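Local coordinates for thiosulfate reductase (Thermus thermophilus, PDB 2VPZ), which probably works as a molybdenum oxidoreductase on sulfur compounds, binding two molybdopterin guanine dinucleotides, a molybdenum atom and a [4Fe-4S] cluster, at residues V204-H209 with A326-T331; V233-R238 with R248-K253. All blocks are in the same frame, centred on the assembly; numbering follows the deposited sequence.

In the fold
Contacts 1 and 2 are two joints of a single four-stranded parallel sheet, their centres about 11 Å apart. Contact 1 ties the strand 202-206 to the edge strand 326-327, and contact 2 ties 231-235 to the opposite edge strand 248-250; between them the backbones of Leu-205 and Val-235 meet directly, Leu-205 O lying 2.9 Å from Val-235 N. Along the chain contact 2 is nested inside the loop closed by contact 1. Both deliver loops to the same MGD: 204-209 and 326-331 reach its diphosphate, 233-238 its ribose and guanine. The side chain of Thr-331 comes within about 9 Å of the molybdenum atom.

Contact 1 (V204-H209 with A326-T331); sequences VLIGHH and AVLPPT. With MGD (2-amino-5,6-dimercapto-7-methyl-3,7,8a,9-tetrahydro-8-oxa-1,3,9,10-tetraaza-anthracen-4-one guanosine dinucleotide), chain I.
The imidazole of His-208 carries Thr-331 on one face: Thr-331 CA sits 4.0 Å from the ring centroid, shifted toward the rim, in a CH-pi contact. At the edge of the same ring, in its plane, lie Pro-329 O, 3.6 Å from His-208 CD2, and a water that bonds to His-208 NE2 and, weakly, to Pro-330 O. With CG anti to the backbone N (chi1 -154°), the His-208 side chain runs past that of Thr-331 in the opposite direction. The ring of His-209 is turned to the cofactor instead, with MGD C5' over its centre and MGD O3A at its edge, where His-209 NE2 donates a bond of 3.1 Å.

Farther back, Val-204 N donates to Val-327 O at 2.9 Å, a second backbone bond joins Val-327 to Tyr-202, and a CA-H...O contact runs from Leu-328 to Val-204 O. Val-204 CB packs against Leu-328 CG at 3.8 Å. Beyond them a water bridges Ile-206 O and Thr-331 N.

Thr-331 OG1 lies anti to its backbone N and gives its proton to MGD O2B at 2.6 Å. Donors from both loops, the Thr-331 hydroxyl and His-209 NE2, thus reach the diphosphate region, and would probably help to offset its negative charge within a buried site.

Contact 2 (V233-R238 with R248-K253); sequences VVVDPR and RWLPIK. With MGD (2-amino-5,6-dimercapto-7-methyl-3,7,8a,9-tetrahydro-8-oxa-1,3,9,10-tetraaza-anthracen-4-one guanosine dinucleotide), chain I.
Trp-249 turns the edge of its indole toward the turn after strand 231-235. Its NE1 donates to Asp-236 O at 3.0 Å, the acceptor lying 26° out of the ring plane, while Pro-251 CB rests over one face, offset toward the rim. A leucine in its place would probably leave Asp-236 O without this donor and the turn less firmly held against the edge strand.

On the other face of the sheet, Val-233 and Arg-248 lie side by side and point the same way, Val-233 CG2 meeting Arg-248 CD at 4.0 Å; the guanidinium continues to salt bridges with Glu-314 and Glu-318. Val-235 crosses Leu-250 at an angle, CG2 to CG, and turns CG1 to Ile-252 CB at 3.9 Å. Beneath these side chains the parallel strands are paired by Val-234 N to Arg-248 O and Leu-250 N to Val-234 O, with a weaker bond from Asp-236 N to Leu-250 O.

Past the strand end, Asp-236 holds the ribose with both carboxylate oxygens: OD1 accepts from MGD O2' in a very short bond and OD2 from MGD O3' at 2.7 Å. Arg-238 NH2 donates to the same MGD O3' at 2.7 Å, in the guanidinium plane, and Arg-238 N closes an Asx turn on Asp-236 OD1. Val-235 O accepts from guanine N2 at 3.0 Å. An acidic residue gripping both ribose hydroxyls just beyond a parallel strand is the arrangement familiar from Rossmann-like dinucleotide-binding folds.

Contact 1 (V204-H209 with A326-T331)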
loop_
_atom_site.group_PDB
_atom_site.type_symbol
_atom_site.label_atom_id
_atom_site.label_comp_id
_atom_site.label_asym_id
_atom_site.label_seq_id
_atom_site.Cartn_x
_atom_site.Cartn_y
_atom_site.Cartn_z
ATOM N N VAL A 204 10.127 -17.952 22.523
ATOM C CA VAL A 204 8.790 -18.125 23.102
ATOM C C VAL A 204 8.609 -17.323 24.406
ATOM O O VAL A 204 9.282 -17.584 25.416
ATOM C CB VAL A 204 8.428 -19.656 23.340
ATOM C CG1 VAL A 204 6.975 -19.778 23.858
ATOM C CG2 VAL A 204 8.591 -20.462 22.026
ATOM N N LEU A 205 7.709 -16.338 24.344
ATOM C CA LEU A 205 7.367 -15.435 25.445
ATOM C C LEU A 205 6.093 -15.858 26.171
ATOM O O LEU A 205 5.009 -15.938 25.570
ATOM C CB LEU A 205 7.192 -13.969 24.944
ATOM C CG LEU A 205 8.382 -13.365 24.165
ATOM C CD1 LEU A 205 8.053 -11.942 23.689
ATOM C CD2 LEU A 205 9.651 -13.383 25.048
ATOM N N ILE A 206 6.223 -16.165 27.454
ATOM C CA ILE A 206 5.092 -16.508 28.280
ATOM C C ILE A 206 4.741 -15.325 29.255
ATOM O O ILE A 206 5.381 -15.164 30.295
ATOM C CB ILE A 206 5.338 -17.898 29.054
ATOM C CG1 ILE A 206 5.466 -19.042 28.038
ATOM C CG2 ILE A 206 4.194 -18.162 30.073
ATOM C CD1 ILE A 206 5.361 -20.467 28.613
ATOM N N GLY A 207 3.787 -14.473 28.864
ATOM C CA GLY A 207 3.330 -13.354 29.658
ATOM C C GLY A 207 4.247 -12.163 29.791
ATOM O O GLY A 207 4.027 -11.109 30.399
ATOM N N HIS A 208 5.389 -12.377 29.183
ATOM C CA HIS A 208 6.544 -11.461 29.098
ATOM C C HIS A 208 6.039 -10.349 28.105
ATOM O O HIS A 208 6.070 -10.559 26.899
ATOM C CB HIS A 208 7.697 -12.351 28.474
ATOM C CG HIS A 208 9.115 -11.946 28.786
ATOM N ND1 HIS A 208 9.550 -10.652 28.934
ATOM C CD2 HIS A 208 10.229 -12.694 28.845
ATOM C CE1 HIS A 208 10.860 -10.624 29.074
ATOM N NE2 HIS A 208 11.297 -11.861 29.020
ATOM N N HIS A 209 5.570 -9.188 28.551
ATOM C CA HIS A 209 5.156 -8.150 27.605
ATOM C C HIS A 209 6.295 -7.139 27.265
ATOM O O HIS A 209 6.587 -6.244 28.068
ATOM C CB HIS A 209 3.855 -7.401 28.103
ATOM C CG HIS A 209 3.933 -6.748 29.445
ATOM N ND1 HIS A 209 2.982 -5.859 29.894
ATOM C CD2 HIS A 209 4.833 -6.831 30.418
ATOM C CE1 HIS A 209 3.311 -5.414 31.086
ATOM N NE2 HIS A 209 4.444 -5.995 31.426
ATOM N N ALA A 326 16.873 -21.703 20.024
ATOM C CA ALA A 326 15.459 -21.582 20.362
ATOM C C ALA A 326 15.455 -21.370 21.888
ATOM O O ALA A 326 16.045 -22.193 22.609
ATOM C CB ALA A 326 14.707 -22.878 20.017
ATOM N N VAL A 327 14.827 -20.284 22.366
ATOM C CA VAL A 327 14.730 -19.922 23.800
ATOM C C VAL A 327 13.348 -19.537 24.346
ATOM O O VAL A 327 12.585 -18.826 23.675
ATOM C CB VAL A 327 15.485 -18.598 24.209
ATOM C CG1 VAL A 327 16.556 -18.860 25.261
ATOM C CG2 VAL A 327 15.967 -17.855 22.994
ATOM N N LEU A 328 13.038 -19.975 25.564
ATOM C CA LEU A 328 11.842 -19.489 26.249
ATOM C C LEU A 328 12.432 -18.536 27.324
ATOM O O LEU A 328 12.654 -18.971 28.451
ATOM C CB LEU A 328 11.037 -20.586 26.957
ATOM C CG LEU A 328 10.144 -21.514 26.169
ATOM C CD1 LEU A 328 10.980 -22.573 25.522
ATOM C CD2 LEU A 328 9.154 -22.180 27.098
ATOM N N PRO A 329 12.707 -17.246 27.002
ATOM C CA PRO A 329 13.263 -16.488 28.135
ATOM C C PRO A 329 12.308 -16.398 29.337
ATOM O O PRO A 329 11.097 -16.219 29.131
ATOM C CB PRO A 329 13.533 -15.081 27.578
ATOM C CG PRO A 329 13.363 -15.193 26.089
ATOM C CD PRO A 329 12.430 -16.377 25.856
ATOM N N PRO A 330 12.817 -16.530 30.594
ATOM C CA PRO A 330 11.924 -16.428 31.765
ATOM C C PRO A 330 11.453 -14.955 32.018
ATOM O O PRO A 330 12.286 -14.049 32.047
ATOM C CB PRO A 330 12.771 -16.941 32.946
ATOM C CG PRO A 330 14.080 -17.436 32.363
ATOM C CD PRO A 330 14.205 -16.795 30.989
ATOM N N THR A 331 10.151 -14.728 32.208
ATOM C CA THR A 331 9.629 -13.376 32.471
ATOM C C THR A 331 10.121 -12.821 33.839
ATOM O O THR A 331 10.704 -13.547 34.641
ATOM C CB THR A 331 8.029 -13.321 32.387
ATOM O OG1 THR A 331 7.597 -11.975 32.229
ATOM C CG2 THR A 331 7.383 -13.923 33.642
HETATM P PB MGD I . 4.411 -10.329 33.054
HETATM O O1B MGD I . 3.598 -10.389 34.286
HETATM O O2B MGD I . 5.110 -11.499 32.577
HETATM O O3B MGD I . 5.322 -9.084 33.479
HETATM O O3A MGD I . 6.687 -6.937 33.421
HETATM P PA MGD I . 6.706 -8.454 32.991
HETATM O O1A MGD I . 7.879 -8.971 33.682
HETATM O O2A MGD I . 6.832 -8.523 31.544
HETATM O "O5'" MGD I . 3.540 -9.830 31.864
HETATM C "C5'" MGD I . 2.387 -8.986 31.867
HETATM C "C4'" MGD I . 1.536 -9.718 30.842
HETATM O "O4'" MGD I . 1.215 -10.916 31.529
HETATM C "C3'" MGD I . 0.166 -9.103 30.448
HETATM O "O3'" MGD I . -0.001 -9.077 29.007
HETATM C "C2'" MGD I . -0.897 -10.056 31.050
HETATM O "O2'" MGD I . -1.868 -10.351 30.054
HETATM C "C1'" MGD I . -0.118 -11.340 31.190
HETATM N N9 MGD I . -0.730 -12.486 31.916
HETATM C C8 MGD I . -1.604 -12.416 32.969
HETATM N N7 MGD I . -1.979 -13.656 33.395
HETATM C C5 MGD I . -1.349 -14.545 32.583
HETATM C C6 MGD I . -1.369 -16.013 32.424
HETATM O O6 MGD I . -2.022 -16.663 33.248
HETATM N N1 MGD I . -0.619 -16.575 31.478
HETATM C C2 MGD I . 0.103 -15.834 30.594
HETATM N N2 MGD I . 0.859 -16.460 29.624
HETATM N N3 MGD I . 0.165 -14.468 30.666
HETATM C C4 MGD I . -0.523 -13.779 31.617
HETATM C C10 MGD I . 6.927 -6.350 34.683
HETATM C C11 MGD I . 8.352 -5.902 34.625
HETATM O O11 MGD I . 8.437 -4.813 33.694
HETATM C C12 MGD I . 8.996 -5.672 36.017
HETATM S S12 MGD I . 8.929 -6.840 37.227
HETATM C C13 MGD I . 9.670 -4.514 36.352
HETATM S S13 MGD I . 10.460 -4.374 37.854
HETATM C C14 MGD I . 9.752 -3.361 35.385
HETATM N N15 MGD I . 8.901 -2.260 35.649
HETATM C C16 MGD I . 8.512 -1.403 34.651
HETATM C C17 MGD I . 7.650 -0.183 34.843
HETATM O O17 MGD I . 7.282 0.139 36.008
HETATM N N18 MGD I . 7.349 0.616 33.763
HETATM C C19 MGD I . 7.760 0.218 32.532
HETATM N N19 MGD I . 7.377 0.964 31.514
HETATM N N20 MGD I . 8.511 -0.895 32.230
HETATM C C21 MGD I . 8.927 -1.680 33.270
HETATM N N22 MGD I . 9.634 -2.784 33.087
HETATM C C23 MGD I . 9.588 -3.896 33.977
HETATM O O HOH W 1 8.077 -16.362 31.330
HETATM O O HOH W 2 14.044 -12.263 29.670
#

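Contact 2 (V233-R238 with R248-K253)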
loop_
_atom_site.group_PDB
_atom_site.type_symbol
_atom_site.label_atom_id
_atom_site.label_comp_id
_atom_site.label_asym_id
_atom_site.label_seq_id
_atom_site.Cartn_x
_atom_site.Cartn_y
_atom_site.Cartn_z
ATOM N N VAL A 233 6.966 -16.334 19.301
ATOM C CA VAL A 233 5.653 -16.872 19.698
ATOM C C VAL A 233 5.206 -16.265 21.067
ATOM O O VAL A 233 5.958 -16.308 22.025
ATOM C CB VAL A 233 5.677 -18.455 19.811
ATOM C CG1 VAL A 233 4.303 -18.975 20.268
ATOM C CG2 VAL A 233 6.056 -19.096 18.445
ATOM N N VAL A 234 4.022 -15.665 21.148
ATOM C CA VAL A 234 3.559 -15.094 22.419
ATOM C C VAL A 234 2.349 -15.862 22.986
ATOM O O VAL A 234 1.382 -16.129 22.280
ATOM C CB VAL A 234 3.191 -13.551 22.310
ATOM C CG1 VAL A 234 2.486 -13.058 23.600
ATOM C CG2 VAL A 234 4.456 -12.717 22.071
ATOM N N VAL A 235 2.465 -16.235 24.265
ATOM C CA VAL A 235 1.441 -16.960 25.023
ATOM C C VAL A 235 0.944 -15.933 26.066
ATOM O O VAL A 235 1.717 -15.479 26.920
ATOM C CB VAL A 235 2.070 -18.207 25.726
ATOM C CG1 VAL A 235 0.994 -19.008 26.458
ATOM C CG2 VAL A 235 2.820 -19.083 24.686
ATOM N N ASP A 236 -0.337 -15.559 26.009
ATOM C CA ASP A 236 -0.900 -14.512 26.881
ATOM C C ASP A 236 -2.435 -14.463 26.640
ATOM O O ASP A 236 -2.882 -14.612 25.506
ATOM C CB ASP A 236 -0.253 -13.154 26.411
ATOM C CG ASP A 236 -0.344 -12.005 27.461
ATOM O OD1 ASP A 236 -1.396 -11.828 28.113
ATOM O OD2 ASP A 236 0.659 -11.226 27.580
ATOM N N PRO A 237 -3.257 -14.288 27.711
ATOM C CA PRO A 237 -4.706 -14.206 27.443
ATOM C C PRO A 237 -5.066 -12.844 26.778
ATOM O O PRO A 237 -6.213 -12.616 26.389
ATOM C CB PRO A 237 -5.359 -14.378 28.821
ATOM C CG PRO A 237 -4.282 -13.963 29.809
ATOM C CD PRO A 237 -2.988 -14.423 29.150
ATOM N N ARG A 238 -4.060 -11.966 26.648
ATOM C CA ARG A 238 -4.237 -10.601 26.083
ATOM C C ARG A 238 -3.332 -10.362 24.830
ATOM O O ARG A 238 -2.152 -10.719 24.849
ATOM C CB ARG A 238 -3.909 -9.535 27.164
ATOM C CG ARG A 238 -4.534 -8.117 26.964
ATOM C CD ARG A 238 -3.897 -7.069 27.909
ATOM N NE ARG A 238 -2.455 -7.262 28.057
ATOM C CZ ARG A 238 -1.508 -6.451 27.568
ATOM N NH1 ARG A 238 -1.853 -5.366 26.888
ATOM N NH2 ARG A 238 -0.212 -6.726 27.745
ATOM N N ARG A 248 3.133 -16.285 15.887
ATOM C CA ARG A 248 1.983 -16.978 16.489
ATOM C C ARG A 248 1.491 -16.352 17.827
ATOM O O ARG A 248 2.309 -16.007 18.678
ATOM C CB ARG A 248 2.290 -18.458 16.763
ATOM C CG ARG A 248 2.980 -19.202 15.633
ATOM C CD ARG A 248 3.354 -20.651 16.013
ATOM N NE ARG A 248 2.257 -21.590 15.784
ATOM C CZ ARG A 248 2.228 -22.547 14.855
ATOM N NH1 ARG A 248 3.257 -22.720 14.045
ATOM N NH2 ARG A 248 1.150 -23.320 14.715
ATOM N N TRP A 249 0.178 -16.164 17.999
ATOM C CA TRP A 249 -0.366 -15.706 19.287
ATOM C C TRP A 249 -1.178 -16.884 19.885
ATOM O O TRP A 249 -2.132 -17.322 19.257
ATOM C CB TRP A 249 -1.314 -14.480 19.180
ATOM C CG TRP A 249 -2.051 -14.088 20.525
ATOM C CD1 TRP A 249 -1.533 -14.128 21.803
ATOM C CD2 TRP A 249 -3.405 -13.576 20.670
ATOM N NE1 TRP A 249 -2.479 -13.685 22.713
ATOM C CE2 TRP A 249 -3.631 -13.349 22.050
ATOM C CE3 TRP A 249 -4.447 -13.299 19.763
ATOM C CZ2 TRP A 249 -4.858 -12.849 22.550
ATOM C CZ3 TRP A 249 -5.681 -12.800 20.253
ATOM C CH2 TRP A 249 -5.866 -12.589 21.645
ATOM N N LEU A 250 -0.797 -17.435 21.045
ATOM C CA LEU A 250 -1.616 -18.496 21.676
ATOM C C LEU A 250 -2.483 -17.828 22.813
ATOM O O LEU A 250 -1.962 -17.568 23.918
ATOM C CB LEU A 250 -0.762 -19.674 22.243
ATOM C CG LEU A 250 0.501 -20.214 21.527
ATOM C CD1 LEU A 250 0.896 -21.640 22.026
ATOM C CD2 LEU A 250 0.289 -20.239 20.007
ATOM N N PRO A 251 -3.802 -17.511 22.557
ATOM C CA PRO A 251 -4.642 -16.897 23.606
ATOM C C PRO A 251 -5.065 -17.853 24.743
ATOM O O PRO A 251 -6.249 -18.207 24.863
ATOM C CB PRO A 251 -5.853 -16.310 22.875
ATOM C CG PRO A 251 -5.804 -16.841 21.450
ATOM C CD PRO A 251 -4.512 -17.654 21.283
ATOM N N ILE A 252 -4.088 -18.234 25.568
ATOM C CA ILE A 252 -4.242 -19.173 26.681
ATOM C C ILE A 252 -5.249 -18.829 27.786
ATOM O O ILE A 252 -5.424 -17.671 28.192
ATOM C CB ILE A 252 -2.823 -19.462 27.354
ATOM C CG1 ILE A 252 -2.713 -20.916 27.791
ATOM C CG2 ILE A 252 -2.585 -18.490 28.540
ATOM C CD1 ILE A 252 -1.696 -21.178 28.922
ATOM N N LYS A 253 -5.960 -19.842 28.271
ATOM C CA LYS A 253 -6.908 -19.617 29.355
ATOM C C LYS A 253 -6.018 -19.257 30.582
ATOM O O LYS A 253 -5.045 -19.965 30.858
ATOM C CB LYS A 253 -7.757 -20.882 29.596
ATOM C CG LYS A 253 -8.156 -21.082 31.032
ATOM C CD LYS A 253 -9.256 -22.122 31.180
ATOM C CE LYS A 253 -10.226 -21.746 32.296
ATOM N NZ LYS A 253 -11.147 -22.868 32.658
HETATM P PB MGD I . 4.411 -10.329 33.054
HETATM O O1B MGD I . 3.598 -10.389 34.286
HETATM O O2B MGD I . 5.110 -11.499 32.577
HETATM O O3B MGD I . 5.322 -9.084 33.479
HETATM O O3A MGD I . 6.687 -6.937 33.421
HETATM P PA MGD I . 6.706 -8.454 32.991
HETATM O O1A MGD I . 7.879 -8.971 33.682
HETATM O O2A MGD I . 6.832 -8.523 31.544
HETATM O "O5'" MGD I . 3.540 -9.830 31.864
HETATM C "C5'" MGD I . 2.387 -8.986 31.867
HETATM C "C4'" MGD I . 1.536 -9.718 30.842
HETATM O "O4'" MGD I . 1.215 -10.916 31.529
HETATM C "C3'" MGD I . 0.166 -9.103 30.448
HETATM O "O3'" MGD I . -0.001 -9.077 29.007
HETATM C "C2'" MGD I . -0.897 -10.056 31.050
HETATM O "O2'" MGD I . -1.868 -10.351 30.054
HETATM C "C1'" MGD I . -0.118 -11.340 31.190
HETATM N N9 MGD I . -0.730 -12.486 31.916
HETATM C C8 MGD I . -1.604 -12.416 32.969
HETATM N N7 MGD I . -1.979 -13.656 33.395
HETATM C C5 MGD I . -1.349 -14.545 32.583
HETATM C C6 MGD I . -1.369 -16.013 32.424
HETATM O O6 MGD I . -2.022 -16.663 33.248
HETATM N N1 MGD I . -0.619 -16.575 31.478
HETATM C C2 MGD I . 0.103 -15.834 30.594
HETATM N N2 MGD I . 0.859 -16.460 29.624
HETATM N N3 MGD I . 0.165 -14.468 30.666
HETATM C C4 MGD I . -0.523 -13.779 31.617
HETATM C C10 MGD I . 6.927 -6.350 34.683
HETATM C C11 MGD I . 8.352 -5.902 34.625
HETATM O O11 MGD I . 8.437 -4.813 33.694
HETATM C C12 MGD I . 8.996 -5.672 36.017
HETATM S S12 MGD I . 8.929 -6.840 37.227
HETATM C C13 MGD I . 9.670 -4.514 36.352
HETATM S S13 MGD I . 10.460 -4.374 37.854
HETATM C C14 MGD I . 9.752 -3.361 35.385
HETATM N N15 MGD I . 8.901 -2.260 35.649
HETATM C C16 MGD I . 8.512 -1.403 34.651
HETATM C C17 MGD I . 7.650 -0.183 34.843
HETATM O O17 MGD I . 7.282 0.139 36.008
HETATM N N18 MGD I . 7.349 0.616 33.763
HETATM C C19 MGD I . 7.760 0.218 32.532
HETATM N N19 MGD I . 7.377 0.964 31.514
HETATM N N20 MGD I . 8.511 -0.895 32.230
HETATM C C21 MGD I . 8.927 -1.680 33.270
HETATM N N22 MGD I . 9.634 -2.784 33.087
HETATM C C23 MGD I . 9.588 -3.896 33.977
#